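Local coordinates for protein succinyl-CoA ligase (ADP-forming) subunit alpha (Methanosaeta concilii, PDB 6HXI) that belongs to the succinyl-CoA ligase alpha-subunit family, binds coenzyme A, and joins a CoA-ligase region to a citrate synthase-like C-terminal region, at residues B[220-234]-B[250-264]. Sequence-based numbering, arbitrary orientation.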
ATOM      1  N   GLU B 220       9.529  42.629  54.218  1.00 60.81           N
ATOM      2  CA  GLU B 220       9.410  43.355  55.489  1.00 63.20           C
ATOM      3  C   GLU B 220       8.212  42.890  56.317  1.00 69.07           C
ATOM      4  O   GLU B 220       8.251  42.967  57.555  1.00 69.89           O
ATOM      5  CB  GLU B 220       9.297  44.860  55.238  1.00 65.38           C
ATOM      6  CG  GLU B 220      10.449  45.662  55.821  1.00 82.27           C
ATOM      7  CD  GLU B 220      10.488  45.835  57.332  1.00112.06           C
ATOM      8  OE1 GLU B 220       9.557  46.453  57.899  1.00103.59           O
ATOM      9  OE2 GLU B 220      11.501  45.423  57.941  1.00114.03           O
ATOM     10  N   ARG B 221       7.142  42.432  55.630  1.00 64.95           N
ATOM     11  CA  ARG B 221       5.915  41.933  56.242  1.00 66.53           C
ATOM     12  C   ARG B 221       6.017  40.438  56.573  1.00 71.85           C
ATOM     13  O   ARG B 221       5.398  39.997  57.550  1.00 74.91           O
ATOM     14  CB  ARG B 221       4.706  42.186  55.333  1.00 66.47           C
ATOM     15  CG  ARG B 221       4.270  43.656  55.234  1.00 80.24           C
ATOM     16  CD  ARG B 221       2.968  43.806  54.447  1.00 94.96           C
ATOM     17  NE  ARG B 221       3.101  43.382  53.043  1.00 99.63           N
ATOM     18  CZ  ARG B 221       2.080  43.169  52.217  1.00110.55           C
ATOM     19  NH1 ARG B 221       0.832  43.330  52.636  1.00 97.66           N
ATOM     20  NH2 ARG B 221       2.301  42.788  50.966  1.00 95.36           N
ATOM     21  N   ASN B 222       6.794  39.666  55.776  1.00 64.74           N
ATOM     22  CA  ASN B 222       6.978  38.227  55.968  1.00 63.90           C
ATOM     23  C   ASN B 222       7.764  37.889  57.241  1.00 68.84           C
ATOM     24  O   ASN B 222       8.933  38.255  57.345  1.00 65.90           O
ATOM     25  CB  ASN B 222       7.618  37.571  54.724  1.00 60.72           C
ATOM     26  CG  ASN B 222       7.437  36.064  54.623  1.00 73.02           C
ATOM     27  OD1 ASN B 222       7.189  35.344  55.606  1.00 64.35           O
ATOM     28  ND2 ASN B 222       7.596  35.539  53.416  1.00 61.38           N
ATOM     29  N   PRO B 223       7.145  37.165  58.208  1.00 70.22           N
ATOM     30  CA  PRO B 223       7.872  36.806  59.451  1.00 72.78           C
ATOM     31  C   PRO B 223       9.048  35.847  59.256  1.00 74.76           C
ATOM     32  O   PRO B 223      10.003  35.906  60.022  1.00 76.53           O
ATOM     33  CB  PRO B 223       6.793  36.170  60.340  1.00 76.43           C
ATOM     34  CG  PRO B 223       5.485  36.481  59.688  1.00 80.12           C
ATOM     35  CD  PRO B 223       5.758  36.661  58.232  1.00 72.59           C
ATOM     36  N   ALA B 224       8.983  34.984  58.239  1.00 68.23           N
ATOM     37  CA  ALA B 224      10.019  33.997  57.905  1.00 67.15           C
ATOM     38  C   ALA B 224      11.376  34.620  57.511  1.00 70.70           C
ATOM     39  O   ALA B 224      12.428  34.021  57.775  1.00 70.21           O
ATOM     40  CB  ALA B 224       9.518  33.102  56.795  1.00 65.62           C
ATOM     41  N   ILE B 225      11.326  35.828  56.887  1.00 65.62           N
ATOM     42  CA  ILE B 225      12.462  36.635  56.431  1.00 63.76           C
ATOM     43  C   ILE B 225      12.935  37.556  57.572  1.00 68.08           C
ATOM     44  O   ILE B 225      12.139  38.333  58.116  1.00 68.11           O
ATOM     45  CB  ILE B 225      12.092  37.425  55.136  1.00 65.17           C
ATOM     46  CG1 ILE B 225      11.938  36.463  53.935  1.00 63.48           C
ATOM     47  CG2 ILE B 225      13.112  38.557  54.827  1.00 66.13           C
ATOM     48  CD1 ILE B 225      11.083  36.958  52.764  1.00 65.83           C
ATOM     49  N   LYS B 226      14.237  37.470  57.912  1.00 63.67           N
ATOM     50  CA  LYS B 226      14.888  38.277  58.954  1.00 64.66           C
ATOM     51  C   LYS B 226      15.968  39.191  58.328  1.00 69.30           C
ATOM     52  O   LYS B 226      16.499  40.077  58.990  1.00 71.40           O
ATOM     53  CB  LYS B 226      15.545  37.357  60.011  1.00 67.18           C
ATOM     54  CG  LYS B 226      14.763  36.097  60.381  1.00 73.10           C
ATOM     55  CD  LYS B 226      13.544  36.369  61.249  1.00 82.29           C
ATOM     56  CE  LYS B 226      12.854  35.095  61.652  1.00 85.38           C
ATOM     57  NZ  LYS B 226      11.561  35.380  62.312  1.00 91.51           N
ATOM     58  N   MET B 227      16.286  38.970  57.048  1.00 64.71           N
ATOM     59  CA  MET B 227      17.355  39.682  56.357  1.00 63.60           C
ATOM     60  C   MET B 227      16.944  40.046  54.931  1.00 63.36           C
ATOM     61  O   MET B 227      16.386  39.199  54.225  1.00 60.91           O
ATOM     62  CB  MET B 227      18.534  38.710  56.304  1.00 66.22           C
ATOM     63  CG  MET B 227      19.857  39.329  56.443  1.00 70.49           C
ATOM     64  SD  MET B 227      21.063  37.994  56.325  1.00 73.19           S
ATOM     65  CE  MET B 227      22.151  38.707  55.183  1.00 68.56           C
ATOM     66  N   ILE B 228      17.232  41.293  54.490  1.00 58.40           N
ATOM     67  CA  ILE B 228      16.939  41.725  53.110  1.00 56.03           C
ATOM     68  C   ILE B 228      18.257  42.030  52.371  1.00 58.15           C
ATOM     69  O   ILE B 228      19.187  42.565  52.957  1.00 58.81           O
ATOM     70  CB  ILE B 228      15.874  42.863  52.985  1.00 59.51           C
ATOM     71  CG1 ILE B 228      14.640  42.603  53.906  1.00 60.61           C
ATOM     72  CG2 ILE B 228      15.432  43.050  51.512  1.00 58.55           C
ATOM     73  CD1 ILE B 228      13.696  43.807  54.149  1.00 59.04           C
ATOM     74  N   ALA B 229      18.370  41.601  51.121  1.00 52.76           N
ATOM     75  CA  ALA B 229      19.573  41.832  50.324  1.00 51.58           C
ATOM     76  C   ALA B 229      19.168  42.280  48.936  1.00 56.05           C
ATOM     77  O   ALA B 229      18.272  41.678  48.350  1.00 54.09           O
ATOM     78  CB  ALA B 229      20.400  40.556  50.243  1.00 51.12           C
ATOM     79  N   CYS B 230      19.790  43.344  48.407  1.00 55.15           N
ATOM     80  CA  CYS B 230      19.465  43.734  47.037  1.00 54.94           C
ATOM     81  C   CYS B 230      20.669  44.174  46.232  1.00 55.70           C
ATOM     82  O   CYS B 230      21.684  44.584  46.774  1.00 55.45           O
ATOM     83  CB  CYS B 230      18.333  44.749  46.963  1.00 56.49           C
ATOM     84  SG  CYS B 230      18.764  46.381  47.562  1.00 62.98           S
ATOM     85  N   LEU B 231      20.559  44.007  44.927  1.00 51.00           N
ATOM     86  CA  LEU B 231      21.596  44.338  43.969  1.00 50.91           C
ATOM     87  C   LEU B 231      20.959  45.145  42.842  1.00 51.40           C
ATOM     88  O   LEU B 231      20.163  44.612  42.085  1.00 48.41           O
ATOM     89  CB  LEU B 231      22.217  43.033  43.438  1.00 50.01           C
ATOM     90  CG  LEU B 231      23.472  43.129  42.578  1.00 55.55           C
ATOM     91  CD1 LEU B 231      24.667  43.602  43.388  1.00 57.54           C
ATOM     92  CD2 LEU B 231      23.770  41.771  41.910  1.00 57.69           C
ATOM     93  N   GLY B 232      21.269  46.430  42.794  1.00 47.68           N
ATOM     94  CA  GLY B 232      20.770  47.334  41.771  1.00 47.22           C
ATOM     95  C   GLY B 232      21.831  47.663  40.744  1.00 51.90           C
ATOM     96  O   GLY B 232      22.885  47.016  40.709  1.00 50.98           O
ATOM     97  N   GLU B 233      21.545  48.654  39.882  1.00 49.54           N
ATOM     98  CA  GLU B 233      22.473  49.138  38.845  1.00 50.02           C
ATOM     99  C   GLU B 233      22.181  50.597  38.488  1.00 53.73           C
ATOM    100  O   GLU B 233      21.096  51.106  38.787  1.00 53.68           O
ATOM    101  CB  GLU B 233      22.499  48.224  37.585  1.00 50.19           C
ATOM    102  CG  GLU B 233      21.230  48.249  36.763  1.00 61.74           C
ATOM    103  CD  GLU B 233      21.200  47.464  35.465  1.00 89.41           C
ATOM    104  OE1 GLU B 233      22.207  46.795  35.121  1.00 72.33           O
ATOM    105  OE2 GLU B 233      20.154  47.546  34.775  1.00 86.28           O
ATOM    106  N   LEU B 234      23.143  51.261  37.845  1.00 50.30           N
ATOM    107  CA  LEU B 234      23.023  52.646  37.393  1.00 51.28           C
ATOM    108  C   LEU B 234      21.847  52.831  36.418  1.00 57.27           C
ATOM    109  O   LEU B 234      21.373  51.845  35.819  1.00 53.54           O
ATOM    110  CB  LEU B 234      24.344  53.128  36.774  1.00 52.16           C
ATOM    111  CG  LEU B 234      24.691  52.714  35.343  1.00 56.62           C
ATOM    112  CD1 LEU B 234      25.979  53.347  34.931  1.00 58.51           C
ATOM    113  CD2 LEU B 234      24.827  51.192  35.184  1.00 58.90           C
ATOM    114  N   LYS B 250      10.293  52.476  57.031  1.00 78.13           N
ATOM    115  CA  LYS B 250       9.367  51.508  56.433  1.00 76.07           C
ATOM    116  C   LYS B 250      10.034  50.130  56.284  1.00 78.40           C
ATOM    117  O   LYS B 250       9.337  49.131  56.100  1.00 76.63           O
ATOM    118  CB  LYS B 250       8.831  52.013  55.081  1.00 77.17           C
ATOM    119  CG  LYS B 250       7.880  53.201  55.197  1.00 91.42           C
ATOM    120  CD  LYS B 250       7.431  53.698  53.827  1.00 97.89           C
ATOM    121  CE  LYS B 250       6.505  54.879  53.924  1.00109.82           C
ATOM    122  NZ  LYS B 250       5.110  54.447  54.171  1.00119.63           N
ATOM    123  N   ILE B 251      11.388  50.093  56.363  1.00 74.54           N
ATOM    124  CA  ILE B 251      12.222  48.888  56.301  1.00 72.33           C
ATOM    125  C   ILE B 251      13.055  48.854  57.587  1.00 78.04           C
ATOM    126  O   ILE B 251      14.049  49.572  57.701  1.00 77.56           O
ATOM    127  CB  ILE B 251      13.114  48.815  55.022  1.00 72.97           C
ATOM    128  CG1 ILE B 251      12.296  48.952  53.723  1.00 71.00           C
ATOM    129  CG2 ILE B 251      14.000  47.540  55.012  1.00 72.37           C
ATOM    130  CD1 ILE B 251      13.090  49.525  52.570  1.00 76.05           C
ATOM    131  N   THR B 252      12.624  48.030  58.553  1.00 76.66           N
ATOM    132  CA  THR B 252      13.273  47.874  59.862  1.00 78.73           C
ATOM    133  C   THR B 252      14.281  46.716  59.889  1.00 81.26           C
ATOM    134  O   THR B 252      15.220  46.751  60.687  1.00 83.28           O
ATOM    135  CB  THR B 252      12.233  47.766  60.985  1.00 92.16           C
ATOM    136  OG1 THR B 252      11.493  46.553  60.839  1.00 94.65           O
ATOM    137  CG2 THR B 252      11.291  48.970  61.034  1.00 91.58           C
ATOM    138  N   LYS B 253      14.078  45.692  59.031  1.00 73.77           N
ATOM    139  CA  LYS B 253      14.963  44.526  58.910  1.00 71.78           C
ATOM    140  C   LYS B 253      16.294  44.965  58.308  1.00 75.64           C
ATOM    141  O   LYS B 253      16.276  45.897  57.496  1.00 75.09           O
ATOM    142  CB  LYS B 253      14.321  43.447  58.030  1.00 70.02           C
ATOM    143  CG  LYS B 253      13.305  42.615  58.780  1.00 69.74           C
ATOM    144  CD  LYS B 253      12.426  41.788  57.859  1.00 71.02           C
ATOM    145  CE  LYS B 253      11.160  41.459  58.597  1.00 74.06           C
ATOM    146  NZ  LYS B 253      10.233  40.667  57.781  1.00 78.06           N
ATOM    147  N   PRO B 254      17.454  44.354  58.687  1.00 72.36           N
ATOM    148  CA  PRO B 254      18.729  44.801  58.092  1.00 71.20           C
ATOM    149  C   PRO B 254      18.778  44.527  56.587  1.00 71.27           C
ATOM    150  O   PRO B 254      18.414  43.442  56.146  1.00 69.18           O
ATOM    151  CB  PRO B 254      19.794  44.060  58.906  1.00 73.69           C
ATOM    152  CG  PRO B 254      19.099  42.883  59.464  1.00 78.06           C
ATOM    153  CD  PRO B 254      17.660  43.240  59.640  1.00 74.06           C
ATOM    154  N   LEU B 255      19.143  45.557  55.802  1.00 66.83           N
ATOM    155  CA  LEU B 255      19.204  45.532  54.343  1.00 63.36           C
ATOM    156  C   LEU B 255      20.627  45.674  53.784  1.00 66.24           C
ATOM    157  O   LEU B 255      21.264  46.708  53.993  1.00 66.84           O
ATOM    158  CB  LEU B 255      18.298  46.645  53.768  1.00 62.93           C
ATOM    159  CG  LEU B 255      18.091  46.624  52.243  1.00 64.90           C
ATOM    160  CD1 LEU B 255      16.642  46.483  51.897  1.00 63.38           C
ATOM    161  CD2 LEU B 255      18.674  47.862  51.590  1.00 67.83           C
ATOM    162  N   VAL B 256      21.102  44.653  53.040  1.00 61.81           N
ATOM    163  CA  VAL B 256      22.406  44.672  52.355  1.00 61.31           C
ATOM    164  C   VAL B 256      22.115  45.254  50.980  1.00 63.98           C
ATOM    165  O   VAL B 256      21.149  44.845  50.338  1.00 63.07           O
ATOM    166  CB  VAL B 256      23.092  43.279  52.262  1.00 65.14           C
ATOM    167  CG1 VAL B 256      24.420  43.366  51.519  1.00 64.67           C
ATOM    168  CG2 VAL B 256      23.299  42.663  53.649  1.00 66.84           C
ATOM    169  N   ALA B 257      22.905  46.232  50.537  1.00 60.00           N
ATOM    170  CA  ALA B 257      22.650  46.854  49.242  1.00 57.53           C
ATOM    171  C   ALA B 257      23.902  47.172  48.444  1.00 60.30           C
ATOM    172  O   ALA B 257      24.872  47.683  48.988  1.00 59.69           O
ATOM    173  CB  ALA B 257      21.831  48.114  49.435  1.00 58.91           C
ATOM    174  N   TRP B 258      23.861  46.890  47.134  1.00 56.19           N
ATOM    175  CA  TRP B 258      24.944  47.229  46.218  1.00 55.25           C
ATOM    176  C   TRP B 258      24.393  47.623  44.857  1.00 55.44           C
ATOM    177  O   TRP B 258      23.514  46.945  44.330  1.00 51.96           O
ATOM    178  CB  TRP B 258      26.024  46.134  46.109  1.00 53.82           C
ATOM    179  CG  TRP B 258      27.144  46.530  45.181  1.00 55.34           C
ATOM    180  CD1 TRP B 258      27.364  46.067  43.914  1.00 57.05           C
ATOM    181  CD2 TRP B 258      28.103  47.577  45.397  1.00 56.67           C
ATOM    182  NE1 TRP B 258      28.428  46.726  43.346  1.00 57.02           N
ATOM    183  CE2 TRP B 258      28.900  47.659  44.233  1.00 60.55           C
ATOM    184  CE3 TRP B 258      28.374  48.443  46.467  1.00 59.63           C
ATOM    185  CZ2 TRP B 258      29.961  48.566  44.116  1.00 61.59           C
ATOM    186  CZ3 TRP B 258      29.416  49.349  46.348  1.00 63.19           C
ATOM    187  CH2 TRP B 258      30.204  49.398  45.189  1.00 63.69           C
ATOM    188  N   VAL B 259      24.905  48.735  44.303  1.00 52.66           N
ATOM    189  CA  VAL B 259      24.513  49.251  42.995  1.00 51.67           C
ATOM    190  C   VAL B 259      25.725  49.132  42.050  1.00 57.87           C
ATOM    191  O   VAL B 259      26.788  49.698  42.313  1.00 58.25           O
ATOM    192  CB  VAL B 259      23.930  50.694  43.067  1.00 56.33           C
ATOM    193  CG1 VAL B 259      23.548  51.198  41.681  1.00 55.15           C
ATOM    194  CG2 VAL B 259      22.726  50.758  44.008  1.00 56.20           C
ATOM    195  N   THR B 260      25.563  48.351  40.973  1.00 55.10           N
ATOM    196  CA  THR B 260      26.610  48.109  39.967  1.00 55.10           C
ATOM    197  C   THR B 260      26.646  49.264  38.936  1.00 59.28           C
ATOM    198  O   THR B 260      25.652  49.972  38.760  1.00 59.61           O
ATOM    199  CB  THR B 260      26.391  46.741  39.304  1.00 54.20           C
ATOM    200  OG1 THR B 260      25.246  46.833  38.477  1.00 58.62           O
ATOM    201  CG2 THR B 260      26.175  45.624  40.312  1.00 49.27           C
ATOM    202  N   GLY B 261      27.772  49.426  38.261  1.00 55.36           N
ATOM    203  CA  GLY B 261      27.957  50.478  37.265  1.00 55.34           C
ATOM    204  C   GLY B 261      28.924  51.558  37.712  1.00 61.67           C
ATOM    205  O   GLY B 261      28.813  52.700  37.267  1.00 62.18           O
ATOM    206  N   THR B 262      29.876  51.206  38.593  1.00 59.72           N
ATOM    207  CA  THR B 262      30.899  52.128  39.103  1.00 63.14           C
ATOM    208  C   THR B 262      31.933  52.457  38.013  1.00 69.43           C
ATOM    209  O   THR B 262      32.681  53.412  38.159  1.00 69.55           O
ATOM    210  CB  THR B 262      31.535  51.612  40.418  1.00 77.17           C
ATOM    211  OG1 THR B 262      32.304  50.431  40.176  1.00 79.12           O
ATOM    212  CG2 THR B 262      30.501  51.352  41.522  1.00 77.68           C
ATOM    213  N   CYS B 263      31.958  51.660  36.915  1.00 67.77           N
ATOM    214  CA  CYS B 263      32.845  51.825  35.755  1.00 69.07           C
ATOM    215  C   CYS B 263      32.513  53.076  34.928  1.00 73.50           C
ATOM    216  O   CYS B 263      33.420  53.688  34.366  1.00 74.88           O
ATOM    217  CB  CYS B 263      32.784  50.581  34.884  1.00 68.10           C
ATOM    218  SG  CYS B 263      31.137  50.256  34.201  1.00 69.96           S
ATOM    219  N   SER B 264      31.210  53.405  34.814  1.00 67.94           N
ATOM    220  CA  SER B 264      30.644  54.496  34.017  1.00 68.44           C
ATOM    221  C   SER B 264      31.430  55.829  34.016  1.00 75.17           C
ATOM    222  O   SER B 264      31.724  56.289  32.910  1.00 75.48           O
ATOM    223  CB  SER B 264      29.191  54.755  34.397  1.00 70.75           C
ATOM    224  OG  SER B 264      28.577  55.659  33.497  1.00 78.27           O
TER
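Strands 227-233 and 255-260, joined through helix 239-247, form a beta-alpha-beta unit of the CoA-ligase fold and illustrate how parallel strands pair, with 255-260 the outermost strand of the sheet within this chain. Ile-228 faces Leu-255 and Gly-232 faces Val-259, with backbone bonds running alternately both ways: the N-H of Ile-228 points almost straight at Pro-254 O (N-H...O 171°), and Ile-228 O takes the N-H of Val-256. Strand 227-233 pairs on its other edge with strand 172-176.

Ile-228 CG2 lies 3.7 Å from Leu-255 CD1, while its CD1 touches Ile-251 CG2, extending the apolar patch beyond the strand; on this same face Cys-230 SG rests on Ala-257 CB, and Phe-294 of helix 287-297 covers Leu-255 and Ala-257. On the opposite face, which also carries Ala-229 and Val-256, Leu-231 CD1 meets the Trp-258 indole at its edge, in the ring plane, 3.7 Å from CD1 of that ring.

Before the strands begin, polar groups tie residues 252-253 to Glu-220 and to the turn that follows it, 222-225. Glu-220 folds back at CG (chi2 -73°), which brings OE2 to 2.8 Å from Lys-253 N, this N-H arriving nearly along the C-O axis; Thr-252 OG1 uses the syn lone pair. Lys-253 stretches out past CG, carrying NZ to Asn-222 O (2.8 Å, from above the carbonyl plane) and Ile-225 O (3.0 Å), as well as to Tyr-219 O; these carbonyl oxygens probably help to stabilise the charge of the ammonium group.

At the far end, Asp-288 of the neighbouring citrate lyase chain receives the N-H of Gly-261. One residue earlier, Thr-260 grips Gly-232 O twice: Thr-260 N lies 3.0 Å away, above the carbonyl plane, whereas Thr-260 OG1 lies in that plane on a lone pair, 3.3 Å from the oxygen.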